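Local coordinates for acyl-CoA synthetase (AMP-forming)/AMP-acid ligase II-like protein (Dyadobacter fermentans, PDB 4GS5), which probably activates medium-chain fatty acids with ATP and joins them to coenzyme A, as a member of the ATP-dependent AMP-binding enzyme family, at residues Thr112-Ala117 / Gln135-Asn140; Val127-Met132 / Val153-Ala158; Gln146-Gly151 / Asp170-Val175. All coordinates share one frame; numbering follows the deposited sequence. Where two conformers were deposited one is given.

Contact 1: residues Thr112-Ala117 / Gln135-Asn140; sequences TANPLA and QSILEN
Ala-113 makes the first approach to helix 131-139: its carbonyl O rests 3.2 Å from Ser-136 CB, and its methyl CB faces Ser-136 OG at 3.8 Å. Two such small residues let loop and helix come close, and the serine hydroxyl is satisfied inside the helix, at Met-132 O. Asn-114 carries the polar part of the contact. With CG anti to the backbone N (chi1 -168°), its amide reaches across the helix surface at about a right angle to Ile-137. OD1 turns back to accept from Leu-116 N at 3.0 Å in the plane of the carbonyl, while also lying 3.4 Å from Ile-137 CG1. ND2 stands 3.6 Å from Asn-140 CB and hydrogen-bonds to Thr-143 OG1; the Asn-114 and Asn-140 amide planes are 86° apart, and Asn-140 OD1 is bonded to Ala-142 N. An alanine in place of Asn-114 would remove the hydrogen bonds of OD1 to Leu-116 N and of ND2 to Thr-143 OG1 and would probably loosen the turn and its tie to the chain just after the helix. Pro-115, whose fixed phi suits the second position of a turn, puts CG 3.7 Å from Ile-137 CD1. Leu-116, whose beta carbon points toward the helix, brings CG to 4.0 Å from the same methyl. Ile-137 meets both; its beta-branched, apolar side chain, held extended (chi2 170°), suits this buried spot beside Met-129. The arrangement is an Asx turn combined with a type I beta turn (Asn-114 to Ala-117), set against the C-terminal part of a helix in an alpha/beta domain.

Contact 2: residues Val127-Met132 / Val153-Ala158; sequences VAMVPM and VLLGGA. With EDO (1,2-ethanediol), chain B.
Strands 126-129 and 153-155 run parallel, and their pairing is the tight part of this contact. Leu-154 lies at its centre: its N donates to Val-127 O at 3.0 Å, almost straight at 167°, and its O accepts from Met-129 N at 2.9 Å. Gly-156 N then donates to Met-129 O at 3.0 Å, carrying the pattern just past the second strand. On one face the apolar groups lie side by side and point the same way: Val-127 CG1 meets Val-153 CG2 at 3.8 Å, and CG of Met-129, modelled as selenomethionine, meets Leu-155 CD2 at 3.7 Å. Branched valines and the long, unbranched methionine chain suit such a buried layer; Ala-128 and Leu-154 occupy the other face. Pro-131, in the first turn of helix 131-139, still belongs to the tight side, with CD 3.3 Å from Gly-156 O.

The looser, solvent side begins at Gly-157 and Ala-158, with exposed Met-132 across from them. Gly-157 has positive phi, and a beta carbon there would crowd the proline ring, so glycine fits on both counts. Against that ring lies a 1,2-ethanediol, probably from the crystallisation liquor, whose O2 accepts from Met-132 N, at the helix start, over 3.1 Å. The whole is a parallel beta-alpha-beta unit, strand 126-129, helix 131-139 and strand 153-155; the glycine-rich loop after its second strand resembles one that in relatives borders the adenylate pocket.

Contact 3: residues Gln146-Gly151 / Asp170-Val175; sequences QVDRLG and DLAMPV
Met-173, modelled as selenomethionine, is the long group round which the others are turned. Its CG lies anti to the backbone N and its chain runs extended as far as SE, then bends at chi3 (65°), so that the terminal methyl curls over the 3-10 helical segment 146-150. Neighbours are shared along the chain. CB lies 3.6 Å from Asp-148 OD1, the two side chains crossing obliquely, and CG comes to 3.2 Å from Gly-151 O. SE lies nearer to Val-147 O (3.6 Å) and to Gly-151 O than to Leu-150 CB, 3.9 Å away, and CE reaches Val-147 O at 3.4 Å. The long, unbranched methionine chain suits this mixed bed of carbonyl oxygens and apolar carbons. Val-147 also crosses it obliquely, presenting CG2 to CE, while its other branch, CG1, meets Leu-171 CD2 tip to tip at 4.0 Å. Val-147 also packs on Leu-134 and Ile-137 of helix 131-139.

Asp-148 holds the more open edge. Its carboxylate lies beside the Met-173 chain; OD2 accepts a hydrogen bond from a water at 2.6 Å, and that water accepts from Ala-172 N at 2.9 Å. The bridge thus ties the acid to the backbone of Ala-172, the centre of an inverse gamma turn. Gly-151, with positive phi, suits the sharp exit from the 3-10 segment. Two connections are joined here, one leading from helix 131-139 into strand 153-155, the other from helix 162-169 into strand 175-180: neighbouring helix-to-strand returns of an alpha/beta domain with parallel strands.

Overall arrangement
The three contacts form one compact cluster in the AMP-binding family region, their centres 12 to 13 Å apart. Contact 2 lies nearest the centre of the chain, about 11 Å away, against about 22 Å for contacts 1 and 3. Along the chain contact 1 closes before contact 3 opens, while contact 2 alternates with both. Contacts 1 and 2 share helix 131-139. Contact 3 joins them through Leu-150, and a probable hydrogen bond from Val-153 N to Pro-174 O extends the pairing toward strand 175-180. The apolar side chains of the three contacts meet around Met-129, Ile-137 and Leu-150, so that helix, strands and connecting loops pack as one unit of the domain.

Contact 1: residues Thr112-Ala117 / Gln135-Asn140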
loop_
_atom_site.group_PDB
_atom_site.type_symbol
_atom_site.label_atom_id
_atom_site.label_comp_id
_atom_site.label_asym_id
_atom_site.label_seq_id
_atom_site.Cartn_x
_atom_site.Cartn_y
_atom_site.Cartn_z
ATOM N N THR A 112 -14.894 -13.609 -6.005
ATOM C CA THR A 112 -16.097 -12.794 -5.925
ATOM C C THR A 112 -15.937 -11.866 -4.729
ATOM O O THR A 112 -14.948 -11.960 -3.996
ATOM C CB THR A 112 -17.357 -13.635 -5.687
ATOM O OG1 THR A 112 -17.213 -14.352 -4.454
ATOM C CG2 THR A 112 -17.567 -14.610 -6.804
ATOM N N ALA A 113 -16.913 -10.983 -4.526
ATOM C CA ALA A 113 -16.849 -9.989 -3.455
ATOM C C ALA A 113 -16.979 -10.643 -2.086
ATOM O O ALA A 113 -16.442 -10.149 -1.089
ATOM C CB ALA A 113 -17.935 -8.941 -3.636
ATOM N N ASN A 114 -17.706 -11.753 -2.041
ATOM C CA ASN A 114 -17.910 -12.462 -0.786
ATOM C C ASN A 114 -17.494 -13.919 -0.900
ATOM O O ASN A 114 -18.285 -14.761 -1.327
ATOM C CB ASN A 114 -19.367 -12.363 -0.330
ATOM C CG ASN A 114 -19.560 -12.840 1.106
ATOM O OD1 ASN A 114 -18.880 -13.769 1.567
ATOM N ND2 ASN A 114 -20.486 -12.197 1.821
ATOM N N PRO A 115 -16.246 -14.212 -0.518
ATOM C CA PRO A 115 -15.667 -15.556 -0.606
ATOM C C PRO A 115 -16.373 -16.608 0.258
ATOM O O PRO A 115 -16.203 -17.796 -0.007
ATOM C CB PRO A 115 -14.229 -15.354 -0.120
ATOM C CG PRO A 115 -14.230 -14.044 0.577
ATOM C CD PRO A 115 -15.260 -13.212 -0.078
ATOM N N LEU A 116 -17.130 -16.189 1.268
ATOM C CA LEU A 116 -17.818 -17.139 2.139
ATOM C C LEU A 116 -19.247 -17.391 1.692
ATOM O O LEU A 116 -19.900 -18.326 2.159
ATOM C CB LEU A 116 -17.826 -16.642 3.587
ATOM C CG LEU A 116 -16.516 -16.712 4.370
ATOM C CD1 LEU A 116 -16.797 -16.421 5.842
ATOM C CD2 LEU A 116 -15.851 -18.073 4.210
ATOM N N ALA A 117 -19.729 -16.556 0.781
ATOM C CA ALA A 117 -21.144 -16.571 0.420
ATOM C C ALA A 117 -21.599 -17.911 -0.131
ATOM O O ALA A 117 -22.696 -18.375 0.183
ATOM C CB ALA A 117 -21.467 -15.451 -0.568
ATOM N N GLN A 135 -14.986 -6.662 4.045
ATOM C CA GLN A 135 -16.106 -5.789 4.376
ATOM C C GLN A 135 -17.416 -6.420 3.914
ATOM O O GLN A 135 -18.445 -6.273 4.568
ATOM C CB GLN A 135 -15.924 -4.406 3.747
ATOM C CG GLN A 135 -16.741 -3.293 4.427
ATOM C CD GLN A 135 -18.135 -3.134 3.852
ATOM O OE1 GLN A 135 -18.456 -3.689 2.802
ATOM N NE2 GLN A 135 -18.971 -2.351 4.533
ATOM N N SER A 136 -17.370 -7.115 2.771
ATOM C CA SER A 136 -18.564 -7.751 2.199
ATOM C C SER A 136 -19.045 -8.875 3.100
ATOM O O SER A 136 -20.233 -9.012 3.355
ATOM C CB SER A 136 -18.279 -8.335 0.810
ATOM O OG SER A 136 -18.286 -7.337 -0.191
ATOM N N ILE A 137 -18.107 -9.697 3.549
ATOM C CA ILE A 137 -18.416 -10.761 4.489
ATOM C C ILE A 137 -19.074 -10.196 5.747
ATOM O O ILE A 137 -20.054 -10.742 6.237
ATOM C CB ILE A 137 -17.153 -11.526 4.895
ATOM C CG1 ILE A 137 -16.657 -12.387 3.732
ATOM C CG2 ILE A 137 -17.420 -12.364 6.145
ATOM C CD1 ILE A 137 -15.279 -12.982 3.966
ATOM N N LEU A 138 -18.530 -9.096 6.254
ATOM C CA LEU A 138 -19.042 -8.463 7.470
ATOM C C LEU A 138 -20.411 -7.794 7.309
ATOM O O LEU A 138 -21.150 -7.648 8.284
ATOM C CB LEU A 138 -18.031 -7.437 7.989
ATOM C CG LEU A 138 -16.737 -8.052 8.515
ATOM C CD1 LEU A 138 -15.640 -6.996 8.616
ATOM C CD2 LEU A 138 -17.005 -8.718 9.866
ATOM N N GLU A 139 -20.747 -7.385 6.087
ATOM C CA GLU A 139 -22.003 -6.673 5.845
ATOM C C GLU A 139 -23.165 -7.609 5.545
ATOM O O GLU A 139 -24.337 -7.291 5.808
ATOM C CB GLU A 139 -21.839 -5.683 4.694
ATOM C CG GLU A 139 -21.090 -4.431 5.089
ATOM C CD GLU A 139 -21.941 -3.484 5.916
ATOM O OE1 GLU A 139 -23.009 -3.057 5.412
ATOM O OE2 GLU A 139 -21.541 -3.175 7.065
ATOM N N ASN A 140 -22.829 -8.758 4.976
ATOM C CA ASN A 140 -23.821 -9.723 4.537
ATOM C C ASN A 140 -24.183 -10.649 5.700
ATOM O O ASN A 140 -23.408 -11.540 6.072
ATOM C CB ASN A 140 -23.268 -10.502 3.345
ATOM C CG ASN A 140 -24.296 -11.414 2.718
ATOM O OD1 ASN A 140 -25.246 -11.840 3.377
ATOM N ND2 ASN A 140 -24.113 -11.720 1.433
#

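Contact 2: residues Val127-Met132 / Val153-Ala158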
loop_
_atom_site.group_PDB
_atom_site.type_symbol
_atom_site.label_atom_id
_atom_site.label_comp_id
_atom_site.label_asym_id
_atom_site.label_seq_id
_atom_site.Cartn_x
_atom_site.Cartn_y
_atom_site.Cartn_z
ATOM N N VAL A 127 -6.571 -17.076 5.105
ATOM C CA VAL A 127 -7.089 -16.586 3.832
ATOM C C VAL A 127 -6.444 -15.259 3.493
ATOM O O VAL A 127 -6.247 -14.419 4.385
ATOM C CB VAL A 127 -8.610 -16.415 3.863
ATOM C CG1 VAL A 127 -9.010 -15.448 4.966
ATOM C CG2 VAL A 127 -9.123 -15.930 2.490
ATOM N N ALA A 128 -6.110 -15.060 2.215
ATOM C CA ALA A 128 -5.652 -13.737 1.780
ATOM C C ALA A 128 -6.755 -13.126 0.941
ATOM O O ALA A 128 -7.365 -13.811 0.126
ATOM C CB ALA A 128 -4.356 -13.831 0.987
HETATM N N MSE A 129 -7.039 -11.848 1.145
HETATM C CA MSE A 129 -8.116 -11.226 0.402
HETATM C C MSE A 129 -7.920 -9.727 0.328
HETATM O O MSE A 129 -6.981 -9.194 0.919
HETATM C CB MSE A 129 -9.473 -11.593 1.018
HETATM C CG MSE A 129 -9.732 -11.043 2.406
HETATM SE SE MSE A 129 -11.475 -11.661 3.124
HETATM C CE MSE A 129 -11.227 -13.568 2.956
ATOM N N VAL A 130 -8.765 -9.050 -0.448
ATOM C CA VAL A 130 -8.713 -7.596 -0.494
ATOM C C VAL A 130 -9.701 -7.071 0.531
ATOM O O VAL A 130 -10.610 -7.793 0.941
ATOM C CB VAL A 130 -8.994 -6.996 -1.900
ATOM C CG1 VAL A 130 -7.917 -7.445 -2.893
ATOM C CG2 VAL A 130 -10.396 -7.356 -2.391
ATOM N N PRO A 131 -9.501 -5.826 0.982
ATOM C CA PRO A 131 -10.307 -5.252 2.064
ATOM C C PRO A 131 -11.801 -5.279 1.766
ATOM O O PRO A 131 -12.595 -5.552 2.669
ATOM C CB PRO A 131 -9.814 -3.796 2.127
ATOM C CG PRO A 131 -8.372 -3.897 1.702
ATOM C CD PRO A 131 -8.370 -4.959 0.610
HETATM N N MSE A 132 -12.182 -4.999 0.519
HETATM C CA MSE A 132 -13.582 -5.036 0.156
HETATM C C MSE A 132 -14.198 -6.421 0.358
HETATM O O MSE A 132 -15.390 -6.548 0.655
HETATM C CB MSE A 132 -13.771 -4.606 -1.295
HETATM C CG MSE A 132 -15.132 -4.067 -1.548
HETATM SE SE MSE A 132 -15.213 -3.134 -3.233
HETATM C CE MSE A 132 -14.601 -1.364 -2.692
ATOM N N VAL A 153 -6.502 -13.544 8.719
ATOM C CA VAL A 153 -6.695 -12.866 7.438
ATOM C C VAL A 153 -5.519 -11.968 7.068
ATOM O O VAL A 153 -5.073 -11.129 7.875
ATOM C CB VAL A 153 -7.962 -11.992 7.477
ATOM C CG1 VAL A 153 -8.128 -11.238 6.164
ATOM C CG2 VAL A 153 -9.189 -12.837 7.769
ATOM N N LEU A 154 -4.996 -12.160 5.864
ATOM C CA LEU A 154 -4.028 -11.225 5.310
ATOM C C LEU A 154 -4.704 -10.377 4.230
ATOM O O LEU A 154 -5.219 -10.911 3.235
ATOM C CB LEU A 154 -2.830 -11.974 4.735
ATOM C CG LEU A 154 -1.802 -11.066 4.067
ATOM C CD1 LEU A 154 -1.157 -10.158 5.082
ATOM C CD2 LEU A 154 -0.757 -11.879 3.344
ATOM N N LEU A 155 -4.732 -9.061 4.444
ATOM C CA LEU A 155 -5.320 -8.152 3.479
ATOM C C LEU A 155 -4.270 -7.564 2.545
ATOM O O LEU A 155 -3.194 -7.193 2.991
ATOM C CB LEU A 155 -6.060 -7.014 4.206
ATOM C CG LEU A 155 -7.267 -7.429 5.063
ATOM C CD1 LEU A 155 -7.880 -6.233 5.781
ATOM C CD2 LEU A 155 -8.321 -8.124 4.188
ATOM N N GLY A 156 -4.593 -7.493 1.249
ATOM C CA GLY A 156 -3.786 -6.772 0.272
ATOM C C GLY A 156 -4.419 -5.417 -0.058
ATOM O O GLY A 156 -5.062 -4.822 0.811
ATOM N N GLY A 157 -4.221 -4.912 -1.278
ATOM C CA GLY A 157 -4.860 -3.663 -1.718
ATOM C C GLY A 157 -4.526 -2.420 -0.877
ATOM O O GLY A 157 -3.565 -2.435 -0.103
ATOM N N ALA A 158 -5.309 -1.346 -1.025
ATOM C CA ALA A 158 -5.009 -0.070 -0.361
ATOM C C ALA A 158 -5.222 -0.189 1.152
ATOM O O ALA A 158 -6.011 -1.028 1.592
ATOM C CB ALA A 158 -5.861 1.086 -0.954
HETATM C C1 EDO B . -10.425 -1.262 -1.403
HETATM O O1 EDO B . -11.611 -1.160 -0.605
HETATM C C2 EDO B . -9.768 -2.634 -1.240
HETATM O O2 EDO B . -10.586 -3.694 -1.754
#

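Contact 3: residues Gln146-Gly151 / Asp170-Val175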
loop_
_atom_site.group_PDB
_atom_site.type_symbol
_atom_site.label_atom_id
_atom_site.label_comp_id
_atom_site.label_asym_id
_atom_site.label_seq_id
_atom_site.Cartn_x
_atom_site.Cartn_y
_atom_site.Cartn_z
ATOM N N GLN A 146 -20.018 -15.829 10.394
ATOM C CA GLN A 146 -18.979 -16.826 10.152
ATOM C C GLN A 146 -17.632 -16.202 9.810
ATOM O O GLN A 146 -16.722 -16.912 9.396
ATOM C CB GLN A 146 -19.382 -17.768 9.007
ATOM C CG GLN A 146 -20.521 -18.715 9.330
ATOM C CD GLN A 146 -21.855 -18.007 9.436
ATOM O OE1 GLN A 146 -22.416 -17.561 8.429
ATOM N NE2 GLN A 146 -22.372 -17.898 10.656
ATOM N N VAL A 147 -17.493 -14.887 9.974
ATOM C CA VAL A 147 -16.235 -14.226 9.611
ATOM C C VAL A 147 -15.010 -14.846 10.311
ATOM O O VAL A 147 -13.910 -14.878 9.748
ATOM C CB VAL A 147 -16.287 -12.709 9.867
ATOM C CG1 VAL A 147 -16.412 -12.419 11.354
ATOM C CG2 VAL A 147 -15.057 -12.027 9.282
ATOM N N ASP A 148 -15.197 -15.351 11.526
ATOM C CA ASP A 148 -14.076 -15.940 12.253
ATOM C C ASP A 148 -13.629 -17.308 11.687
ATOM O O ASP A 148 -12.501 -17.740 11.920
ATOM C CB ASP A 148 -14.348 -15.967 13.761
ATOM C CG ASP A 148 -14.228 -14.579 14.392
ATOM O OD1 ASP A 148 -13.693 -13.663 13.730
ATOM O OD2 ASP A 148 -14.650 -14.391 15.544
ATOM N N ARG A 149 -14.491 -17.955 10.906
ATOM C CA ARG A 149 -14.127 -19.201 10.241
ATOM C C ARG A 149 -12.986 -18.997 9.237
ATOM O O ARG A 149 -12.436 -19.958 8.695
ATOM C CB ARG A 149 -15.342 -19.821 9.556
ATOM C CG ARG A 149 -16.129 -20.820 10.413
ATOM C CD ARG A 149 -16.761 -20.178 11.638
ATOM N NE ARG A 149 -17.960 -20.899 12.069
ATOM C CZ ARG A 149 -19.050 -20.308 12.550
ATOM N NH1 ARG A 149 -20.100 -21.030 12.912
ATOM N NH2 ARG A 149 -19.089 -18.992 12.669
ATOM N N LEU A 150 -12.639 -17.740 8.974
ATOM C CA LEU A 150 -11.474 -17.441 8.134
ATOM C C LEU A 150 -10.153 -17.799 8.834
ATOM O O LEU A 150 -9.128 -17.979 8.164
ATOM C CB LEU A 150 -11.459 -15.975 7.713
ATOM C CG LEU A 150 -12.621 -15.500 6.828
ATOM C CD1 LEU A 150 -12.570 -13.984 6.639
ATOM C CD2 LEU A 150 -12.611 -16.205 5.480
ATOM N N GLY A 151 -10.178 -17.912 10.167
ATOM C CA GLY A 151 -8.977 -18.242 10.938
ATOM C C GLY A 151 -8.034 -17.061 11.154
ATOM O O GLY A 151 -7.901 -16.521 12.265
ATOM N N ASP A 170 -12.510 -4.964 16.316
ATOM C CA ASP A 170 -13.386 -5.708 17.206
ATOM C C ASP A 170 -13.494 -7.210 16.936
ATOM O O ASP A 170 -14.251 -7.907 17.620
ATOM C CB ASP A 170 -14.772 -5.073 17.257
ATOM C CG ASP A 170 -15.064 -4.484 18.610
ATOM O OD1 ASP A 170 -15.627 -5.204 19.468
ATOM O OD2 ASP A 170 -14.693 -3.309 18.829
ATOM N N LEU A 171 -12.740 -7.703 15.954
ATOM C CA LEU A 171 -12.747 -9.125 15.624
ATOM C C LEU A 171 -11.759 -9.893 16.496
ATOM O O LEU A 171 -10.606 -9.516 16.599
ATOM C CB LEU A 171 -12.402 -9.347 14.149
ATOM C CG LEU A 171 -13.352 -8.772 13.100
ATOM C CD1 LEU A 171 -12.800 -9.017 11.681
ATOM C CD2 LEU A 171 -14.727 -9.388 13.260
ATOM N N ALA A 172 -12.226 -10.975 17.109
ATOM C CA ALA A 172 -11.368 -11.887 17.850
ATOM C C ALA A 172 -10.636 -12.834 16.905
ATOM O O ALA A 172 -10.766 -14.064 17.011
ATOM C CB ALA A 172 -12.203 -12.679 18.870
HETATM N N MSE A 173 -9.870 -12.251 15.987
HETATM C CA MSE A 173 -9.180 -12.995 14.936
HETATM C C MSE A 173 -8.037 -12.156 14.385
HETATM O O MSE A 173 -8.242 -10.992 14.058
HETATM C CB MSE A 173 -10.150 -13.301 13.789
HETATM C CG MSE A 173 -9.441 -13.761 12.539
HETATM SE SE MSE A 173 -10.632 -14.378 11.128
HETATM C CE MSE A 173 -11.506 -12.673 10.763
ATOM N N PRO A 174 -6.839 -12.748 14.242
ATOM C CA PRO A 174 -5.683 -11.994 13.743
ATOM C C PRO A 174 -5.885 -11.504 12.316
ATOM O O PRO A 174 -6.120 -12.325 11.435
ATOM C CB PRO A 174 -4.532 -13.020 13.779
ATOM C CG PRO A 174 -5.011 -14.146 14.583
ATOM C CD PRO A 174 -6.502 -14.151 14.544
ATOM N N VAL A 175 -5.782 -10.189 12.101
ATOM C CA VAL A 175 -5.872 -9.601 10.772
ATOM C C VAL A 175 -4.643 -8.715 10.513
ATOM O O VAL A 175 -4.254 -7.900 11.371
ATOM C CB VAL A 175 -7.155 -8.750 10.633
ATOM C CG1 VAL A 175 -7.249 -8.162 9.259
ATOM C CG2 VAL A 175 -8.405 -9.604 10.921
HETATM O O HOH W 1 -14.831 -12.006 16.569
#